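Local coordinates for protein possible TctC subunit of the Tripartite Tricarboxylate Transport(TTT) Family (Rhodopseudomonas palustris, PDB 6HKE) that binds malate, in either enantiomer, as a periplasmic binding protein and probably hands it to a tripartite tricarboxylate (TTT) transporter for uptake across the inner membrane, at residues A[79-84]-A[148-153]; A[86-91]-A[296-301]; A[18-23]-A[47-52]. The protein carries 2 engineered substitutions. All coordinates share one frame; numbering follows the deposited sequence.

Interaction 1: residues A[79-84]-A[148-153]; sequences GHLGTH and GSVSYA. With LMR ((2S)-2-hydroxybutanedioic acid), chain E; MLT (D-malate), chain D.
His-80 meets Val-150 because its CG sits between the backbone N and the carbonyl carbon (chi1 62°), while Val-150 has CG1 anti to its backbone N (chi1 171°), which leaves CG2 for the imidazole. That methyl stands over the centre of the ring: the distance from Val-150 CG2 to the His-80 ring centroid is 3.5 Å, 4° off the normal, a clear CH-pi contact. Leu-81 CD2 adds apolar contacts with the same methyl and with Ala-153 CB.

Bonds at both ring nitrogens orient the imidazole. ND1 of His-80 accepts from Gly-82 N at 3.0 Å, a capping bond whose donor lies well out of the ring plane, and NE2 turns to malate. The backbone N of His-80 donates to Thr-83 OG1 at 3.0 Å, the other half of a capping box at the start of helix 82-90. At the ring edge lies Gly-148 O, which also receives Gly-82 CA at 3.1 Å in a CA-H...O contact. A side chain on Gly-82 would run into Gly-148 O.

Malate is modelled as two overlapping enantiomers. His-80 NE2 donates to O1A of (2S)-malate at 2.8 Å. Val-150 N donates to the same O1A at 3.0 Å. Ser-151 N donates to O1B of (2S)-malate at 2.7 Å. Thr-30 OG1 and Thr-174 N also bond both forms.

With ND1 acting as acceptor, NE2 is left as the proton-bearing nitrogen, so a neutral imidazole could serve; the first backbone N-H groups of helix 150-162 take both oxygens of one carboxylate, whose negative charge the helix dipole would probably favour.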
# COMPACT_ATOMS: atom_id res chain seq x y z
N GLY A 79 -3.30 2.24 -7.47
CA GLY A 79 -4.10 1.54 -6.47
C GLY A 79 -3.26 0.51 -5.75
O GLY A 79 -2.15 0.19 -6.21
N HIS A 80 -3.76 -0.02 -4.65
CA HIS A 80 -3.03 -1.05 -3.89
C HIS A 80 -4.04 -1.96 -3.20
O HIS A 80 -5.26 -1.80 -3.45
CB HIS A 80 -2.01 -0.37 -2.98
CG HIS A 80 -2.57 0.54 -1.94
ND1 HIS A 80 -3.84 0.41 -1.45
CD2 HIS A 80 -1.97 1.51 -1.22
CE1 HIS A 80 -4.03 1.30 -0.49
NE2 HIS A 80 -2.88 2.00 -0.33
N LEU A 81 -3.53 -2.86 -2.37
CA LEU A 81 -4.31 -3.89 -1.65
C LEU A 81 -5.52 -3.25 -0.96
O LEU A 81 -6.53 -3.95 -0.84
CB LEU A 81 -3.38 -4.60 -0.66
CG LEU A 81 -4.07 -5.44 0.42
CD1 LEU A 81 -3.17 -6.59 0.84
CD2 LEU A 81 -4.40 -4.58 1.63
N GLY A 82 -5.43 -1.99 -0.51
CA GLY A 82 -6.54 -1.26 0.13
C GLY A 82 -7.55 -0.73 -0.89
O GLY A 82 -8.70 -1.16 -0.89
N THR A 83 -7.14 0.19 -1.76
CA THR A 83 -8.08 0.99 -2.58
C THR A 83 -8.76 0.07 -3.58
O THR A 83 -9.91 0.38 -3.95
CB THR A 83 -7.34 2.12 -3.29
OG1 THR A 83 -6.35 1.50 -4.12
CG2 THR A 83 -6.70 3.07 -2.31
N HIS A 84 -8.08 -1.01 -4.00
CA HIS A 84 -8.52 -1.89 -5.10
C HIS A 84 -8.64 -3.33 -4.61
O HIS A 84 -8.51 -4.24 -5.46
CB HIS A 84 -7.57 -1.75 -6.28
CG HIS A 84 -7.80 -0.49 -7.03
ND1 HIS A 84 -7.45 0.73 -6.52
CD2 HIS A 84 -8.38 -0.26 -8.23
CE1 HIS A 84 -7.80 1.67 -7.38
NE2 HIS A 84 -8.38 1.08 -8.45
N GLY A 148 -9.91 2.80 2.99
CA GLY A 148 -9.38 2.30 1.71
C GLY A 148 -7.88 2.07 1.76
O GLY A 148 -7.29 1.73 0.72
N SER A 149 -7.27 2.23 2.93
CA SER A 149 -5.80 2.15 3.15
C SER A 149 -5.39 0.72 3.54
O SER A 149 -6.20 -0.04 4.09
CB SER A 149 -5.33 3.20 4.15
OG SER A 149 -5.59 2.84 5.51
N VAL A 150 -4.15 0.38 3.20
CA VAL A 150 -3.42 -0.83 3.64
C VAL A 150 -3.29 -0.78 5.16
O VAL A 150 -3.47 -1.82 5.80
CB VAL A 150 -2.02 -0.91 2.99
CG1 VAL A 150 -1.20 -2.02 3.62
CG2 VAL A 150 -2.10 -1.09 1.49
N SER A 151 -2.92 0.39 5.69
CA SER A 151 -2.68 0.61 7.14
C SER A 151 -3.95 0.22 7.89
O SER A 151 -3.81 -0.48 8.90
CB SER A 151 -2.23 2.03 7.46
OG SER A 151 -3.09 3.01 6.86
N TYR A 152 -5.12 0.62 7.39
CA TYR A 152 -6.43 0.32 8.04
C TYR A 152 -6.71 -1.17 7.91
O TYR A 152 -6.95 -1.83 8.92
CB TYR A 152 -7.59 1.14 7.45
CG TYR A 152 -8.93 0.80 8.05
CD1 TYR A 152 -9.26 1.21 9.33
CD2 TYR A 152 -9.84 0.01 7.37
CE1 TYR A 152 -10.48 0.88 9.91
CE2 TYR A 152 -11.07 -0.33 7.93
CZ TYR A 152 -11.38 0.11 9.20
OH TYR A 152 -12.56 -0.21 9.78
N ALA A 153 -6.67 -1.70 6.69
CA ALA A 153 -6.98 -3.12 6.41
C ALA A 153 -6.09 -3.99 7.30
O ALA A 153 -6.64 -4.87 8.00
CB ALA A 153 -6.79 -3.42 4.94
C1 LMR E . -1.87 3.00 3.10
O1A LMR E . -2.79 2.87 2.28
O1B LMR E . -1.88 2.49 4.26
C2 LMR E . -0.65 3.82 2.67
O2 LMR E . -0.10 3.44 1.41
C3 LMR E . -0.94 5.32 2.59
C4 LMR E . 0.24 5.96 1.88
O4A LMR E . 0.95 6.75 2.54
O4B LMR E . 0.48 5.64 0.69
C1 MLT D . -1.99 3.08 2.81
O1 MLT D . -2.75 2.31 2.18
O2 MLT D . -1.86 2.97 4.05
C2 MLT D . -1.28 4.18 2.05
O3 MLT D . -0.56 3.78 0.86
C3 MLT D . -0.21 4.83 2.87
C4 MLT D . 0.32 5.90 1.96
O4 MLT D . 0.71 5.60 0.80
O5 MLT D . 0.31 7.07 2.42

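Interaction 2: residues A[86-91]-A[296-301]; sequences AAVALF and EEISRW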
# COMPACT_ATOMS: atom_id res chain seq x y z
N ALA A 86 -9.24 -4.70 -0.32
CA ALA A 86 -9.88 -4.70 1.02
C ALA A 86 -11.04 -3.70 1.05
O ALA A 86 -11.98 -3.99 1.78
CB ALA A 86 -8.86 -4.41 2.09
N ALA A 87 -10.99 -2.60 0.30
CA ALA A 87 -12.00 -1.51 0.38
C ALA A 87 -13.41 -2.07 0.10
O ALA A 87 -14.39 -1.57 0.70
CB ALA A 87 -11.65 -0.41 -0.58
N VAL A 88 -13.53 -3.05 -0.79
CA VAL A 88 -14.84 -3.68 -1.16
C VAL A 88 -15.48 -4.23 0.12
O VAL A 88 -16.63 -3.85 0.41
CB VAL A 88 -14.67 -4.76 -2.23
CG1 VAL A 88 -15.99 -5.47 -2.53
CG2 VAL A 88 -14.07 -4.18 -3.51
N ALA A 89 -14.72 -4.99 0.91
CA ALA A 89 -15.17 -5.65 2.15
C ALA A 89 -15.30 -4.66 3.32
O ALA A 89 -16.19 -4.89 4.15
CB ALA A 89 -14.23 -6.78 2.50
N LEU A 90 -14.43 -3.63 3.42
CA LEU A 90 -14.26 -2.82 4.65
C LEU A 90 -14.92 -1.44 4.54
O LEU A 90 -15.11 -0.82 5.60
CB LEU A 90 -12.77 -2.61 4.95
CG LEU A 90 -11.90 -3.86 5.01
CD1 LEU A 90 -10.50 -3.49 5.46
CD2 LEU A 90 -12.50 -4.91 5.94
N PHE A 91 -15.15 -0.94 3.32
CA PHE A 91 -15.62 0.45 3.05
C PHE A 91 -17.10 0.41 2.72
O PHE A 91 -17.52 -0.16 1.71
CB PHE A 91 -14.81 1.11 1.93
CG PHE A 91 -14.77 2.62 1.97
CD1 PHE A 91 -15.88 3.37 1.62
CD2 PHE A 91 -13.61 3.29 2.34
CE1 PHE A 91 -15.84 4.76 1.65
CE2 PHE A 91 -13.57 4.68 2.37
CZ PHE A 91 -14.69 5.41 2.03
N GLU A 296 -8.38 -11.77 -6.24
CA GLU A 296 -7.95 -12.53 -5.03
C GLU A 296 -8.02 -11.64 -3.80
O GLU A 296 -8.52 -12.11 -2.77
CB GLU A 296 -6.54 -13.09 -5.22
CG GLU A 296 -6.51 -14.29 -6.14
CD GLU A 296 -5.13 -14.67 -6.64
OE1 GLU A 296 -4.20 -13.84 -6.53
OE2 GLU A 296 -4.98 -15.81 -7.16
N GLU A 297 -7.55 -10.39 -3.89
CA GLU A 297 -7.60 -9.44 -2.75
C GLU A 297 -9.06 -9.17 -2.37
O GLU A 297 -9.35 -9.23 -1.17
CB GLU A 297 -6.87 -8.12 -3.04
CG GLU A 297 -6.16 -7.56 -1.82
CD GLU A 297 -5.23 -8.55 -1.11
OE1 GLU A 297 -5.51 -8.88 0.06
OE2 GLU A 297 -4.22 -8.98 -1.71
N ILE A 298 -9.94 -8.93 -3.33
CA ILE A 298 -11.38 -8.65 -3.03
C ILE A 298 -11.94 -9.81 -2.20
O ILE A 298 -12.56 -9.51 -1.16
CB ILE A 298 -12.20 -8.39 -4.31
CG1 ILE A 298 -11.84 -7.04 -4.94
CG2 ILE A 298 -13.70 -8.50 -4.04
CD1 ILE A 298 -12.55 -6.72 -6.25
N SER A 299 -11.71 -11.07 -2.61
CA SER A 299 -12.28 -12.30 -1.99
C SER A 299 -11.65 -12.51 -0.62
O SER A 299 -12.40 -12.90 0.32
CB SER A 299 -12.07 -13.54 -2.82
OG SER A 299 -12.07 -13.26 -4.21
N ARG A 300 -10.33 -12.33 -0.53
CA ARG A 300 -9.53 -12.52 0.71
C ARG A 300 -10.18 -11.67 1.82
O ARG A 300 -10.48 -12.23 2.88
CB ARG A 300 -8.06 -12.21 0.41
CG ARG A 300 -7.10 -12.45 1.56
CD ARG A 300 -7.14 -11.31 2.56
NE ARG A 300 -6.34 -11.52 3.77
CZ ARG A 300 -5.06 -11.19 3.93
NH1 ARG A 300 -4.47 -11.42 5.08
NH2 ARG A 300 -4.38 -10.64 2.93
N TRP A 301 -10.45 -10.39 1.57
CA TRP A 301 -11.00 -9.45 2.60
C TRP A 301 -12.50 -9.66 2.81
O TRP A 301 -12.96 -9.25 3.89
CB TRP A 301 -10.66 -8.00 2.25
CG TRP A 301 -9.19 -7.77 2.37
CD1 TRP A 301 -8.28 -7.81 1.37
CD2 TRP A 301 -8.45 -7.62 3.59
NE1 TRP A 301 -7.02 -7.61 1.87
CE2 TRP A 301 -7.09 -7.51 3.23
CE3 TRP A 301 -8.79 -7.54 4.94
CZ2 TRP A 301 -6.08 -7.32 4.17
CZ3 TRP A 301 -7.79 -7.35 5.87
CH2 TRP A 301 -6.46 -7.23 5.48
O HOH W 1 -12.59 -7.01 -0.46
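A single water is held between the backbones of Ala-89 and Ile-298. It donates to Ile-298 O at 2.6 Å and accepts a weak bond from Ala-89 N at 3.2 Å. The water sits where helix 82-90 is kinked, the N-H groups of Val-88 and Ala-89 having lost their regular bonds to the preceding turn.

Beside it, Trp-301 carries the apolar contact. With CG anti to its carbonyl carbon (chi1 -68°), the indole lies against Ala-86, whose CB is 3.4 Å from the centroid of the five-membered ring of Trp-301 and 9° off its normal. Arg-300 CD lies over the opposite face, and Ala-153 of helix 150-162 also touches this indole. Ala-89 CB approaches Trp-301 CB to 3.8 Å, and Val-88 CG2 packs obliquely on Ile-298 CG1 at 3.9 Å.

The indole's N-H gives a weak bond, Trp-301 NE1 to Glu-297 OE1, at 2.7 Å. The same OE1 pairs with Arg-300 NH2 at 3.6 Å in a salt bridge, while OE2 of Glu-297 takes the N-H of the Trp-238 indole. An alanine in place of Trp-301 would remove the indole and would probably open a gap between Ala-86 CB and Arg-300 CD, leaving Glu-297 OE1 without its ring N-H.

Small residues on helix 82-90 permit an axis separation of 7.6 Å at 30° between the segments. The arrangement is a near-parallel helix pair of the periplasmic binding protein fold, in which the last modelled helix, 287-305, returns to pack on helix 82-90, about 200 residues earlier.

Interaction 3: residues A[18-23]-A[47-52]; sequences VTVVVP and QPIEIE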
# COMPACT_ATOMS: atom_id res chain seq x y z
N VAL A 18 1.21 12.92 -19.03
CA VAL A 18 0.33 11.89 -18.40
C VAL A 18 0.21 12.24 -16.92
O VAL A 18 1.25 12.53 -16.30
CB VAL A 18 0.87 10.47 -18.62
CG1 VAL A 18 0.02 9.45 -17.88
CG2 VAL A 18 0.97 10.14 -20.10
N THR A 19 -1.02 12.26 -16.39
CA THR A 19 -1.30 12.43 -14.95
C THR A 19 -1.44 11.04 -14.32
O THR A 19 -2.25 10.22 -14.79
CB THR A 19 -2.50 13.35 -14.74
OG1 THR A 19 -2.11 14.64 -15.22
CG2 THR A 19 -2.92 13.45 -13.28
N VAL A 20 -0.61 10.77 -13.31
CA VAL A 20 -0.71 9.56 -12.45
C VAL A 20 -1.12 10.10 -11.08
O VAL A 20 -0.36 10.88 -10.48
CB VAL A 20 0.60 8.76 -12.39
CG1 VAL A 20 0.52 7.65 -11.35
CG2 VAL A 20 0.98 8.21 -13.76
N VAL A 21 -2.32 9.73 -10.69
CA VAL A 21 -2.96 10.17 -9.44
C VAL A 21 -2.59 9.16 -8.36
O VAL A 21 -2.71 7.96 -8.62
CB VAL A 21 -4.48 10.30 -9.65
CG1 VAL A 21 -5.16 10.77 -8.37
CG2 VAL A 21 -4.78 11.27 -10.78
N VAL A 22 -2.16 9.68 -7.21
CA VAL A 22 -1.84 8.93 -5.96
C VAL A 22 -2.85 9.35 -4.89
O VAL A 22 -3.04 10.55 -4.67
CB VAL A 22 -0.38 9.20 -5.53
CG1 VAL A 22 -0.12 8.72 -4.12
CG2 VAL A 22 0.62 8.56 -6.50
N PRO A 23 -3.55 8.38 -4.25
CA PRO A 23 -4.60 8.70 -3.27
C PRO A 23 -4.11 9.27 -1.93
O PRO A 23 -4.95 9.68 -1.11
CB PRO A 23 -5.28 7.36 -2.95
CG PRO A 23 -4.77 6.39 -3.99
CD PRO A 23 -3.45 6.94 -4.50
N GLN A 47 6.79 11.45 -23.27
CA GLN A 47 6.13 12.61 -22.62
C GLN A 47 6.40 12.54 -21.12
O GLN A 47 6.54 11.47 -20.55
CB GLN A 47 4.62 12.62 -22.93
CG GLN A 47 4.29 13.00 -24.37
CD GLN A 47 4.48 14.46 -24.70
OE1 GLN A 47 4.50 15.33 -23.83
NE2 GLN A 47 4.60 14.76 -25.98
N PRO A 48 6.47 13.69 -20.42
CA PRO A 48 6.66 13.66 -18.98
C PRO A 48 5.42 13.10 -18.26
O PRO A 48 4.31 13.08 -18.83
CB PRO A 48 6.96 15.12 -18.65
CG PRO A 48 6.22 15.89 -19.70
CD PRO A 48 6.32 15.05 -20.95
N ILE A 49 5.62 12.61 -17.04
CA ILE A 49 4.52 12.09 -16.19
C ILE A 49 4.41 13.00 -14.97
O ILE A 49 5.44 13.28 -14.34
CB ILE A 49 4.72 10.62 -15.84
CG1 ILE A 49 4.63 9.75 -17.09
CG2 ILE A 49 3.70 10.20 -14.80
CD1 ILE A 49 5.10 8.33 -16.92
N GLU A 50 3.21 13.50 -14.72
CA GLU A 50 2.87 14.41 -13.60
C GLU A 50 2.24 13.55 -12.50
O GLU A 50 1.35 12.76 -12.82
CB GLU A 50 1.93 15.48 -14.15
CG GLU A 50 1.46 16.52 -13.16
CD GLU A 50 0.22 17.24 -13.69
OE1 GLU A 50 0.32 18.45 -13.97
OE2 GLU A 50 -0.83 16.57 -13.83
N ILE A 51 2.71 13.67 -11.26
CA ILE A 51 2.11 12.95 -10.10
C ILE A 51 1.16 13.93 -9.40
O ILE A 51 1.61 15.01 -9.08
CB ILE A 51 3.18 12.42 -9.14
CG1 ILE A 51 4.02 11.31 -9.79
CG2 ILE A 51 2.54 11.96 -7.83
CD1 ILE A 51 3.39 9.92 -9.72
N GLU A 52 -0.11 13.57 -9.25
CA GLU A 52 -1.13 14.37 -8.53
C GLU A 52 -1.52 13.57 -7.28
O GLU A 52 -1.95 12.38 -7.43
CB GLU A 52 -2.31 14.65 -9.46
CG GLU A 52 -3.17 15.81 -9.01
CD GLU A 52 -4.52 15.89 -9.70
OE1 GLU A 52 -5.48 16.36 -9.05
OE2 GLU A 52 -4.62 15.48 -10.87
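Thr-19 and Glu-50 lie side by side and point the same way from neighbouring parallel strands. With Thr-19 OG1 anti to its own carbonyl carbon (chi1 -65°), the hydroxyl donates to Glu-50 OE2 at 2.7 Å, meeting that oxygen on its anti side and 31° out of the carboxylate plane. The methyl branch turns to the next acid along: Thr-19 CG2 is 3.6 Å from Glu-52 OE2.

On the other face the contacts are aliphatic. Val-20 is shared between two isoleucines, its CG2 lying 3.5 Å from Ile-49 CG2 and its CG1 4.0 Å from Ile-51 CD1. Val-22 CG2 then meets Ile-51 CG2, so branched side chains alternate across the strand pair.

Beneath these groups, five backbone hydrogen bonds fix the pairing, Val-18 opposite Ile-49 through Val-21 opposite Glu-52. Glu-50 uses both its backbone N-H and its C=O: its N donates to Val-18 O at 2.7 Å, and its O accepts from Val-20 N at 2.8 Å. Val-22 N to Glu-52 O, 2.7 Å, is the last bond between the two segments, and Val-22 carries the pairing on to Met-54. The segment axes approach to 4.6 Å and diverge by 29°, as expected of twisted parallel strands.

Further out, helix 29-45 links the two strands in a beta-alpha-beta unit and covers the aliphatic face through Ala-34, Thr-38 and Met-41. Strand 75-80 flanks strand 18-22, and helix 61-67 packs on Val-21 on the face that also bears Thr-19.

The two carboxylates on the Thr-19 face would probably repel each other to some degree, and the Thr-19 hydroxyl would probably offset part of the charge on Glu-50; the valine-isoleucine face, by contrast, is held by dispersion and exclusion of water.

Interactions 1 and 2 are continuous: their centres are 9 Å apart and both use helix 82-90. Leu-81 CD1 comes 3.4 Å from Glu-297 OE1, and Ala-153 O 3.5 Å from Trp-301 CH2, so the helix pair of interaction 2 backs directly onto the binding segments. Only interaction 1 bonds malate; the side chain of Ala-86 is about 9 Å from the ligand. Interaction 3 lies about 20 Å from interaction 1, centre to centre, but shares its sheet, where strands 18-22 and 75-80 are neighbours, and touches it where Thr-83 CG2 packs on Pro-23 CG at 4.2 Å. Its Val-22 side chain is about 4 Å from that of Thr-30, a malate-binding residue. Interactions 2 and 3 do not touch.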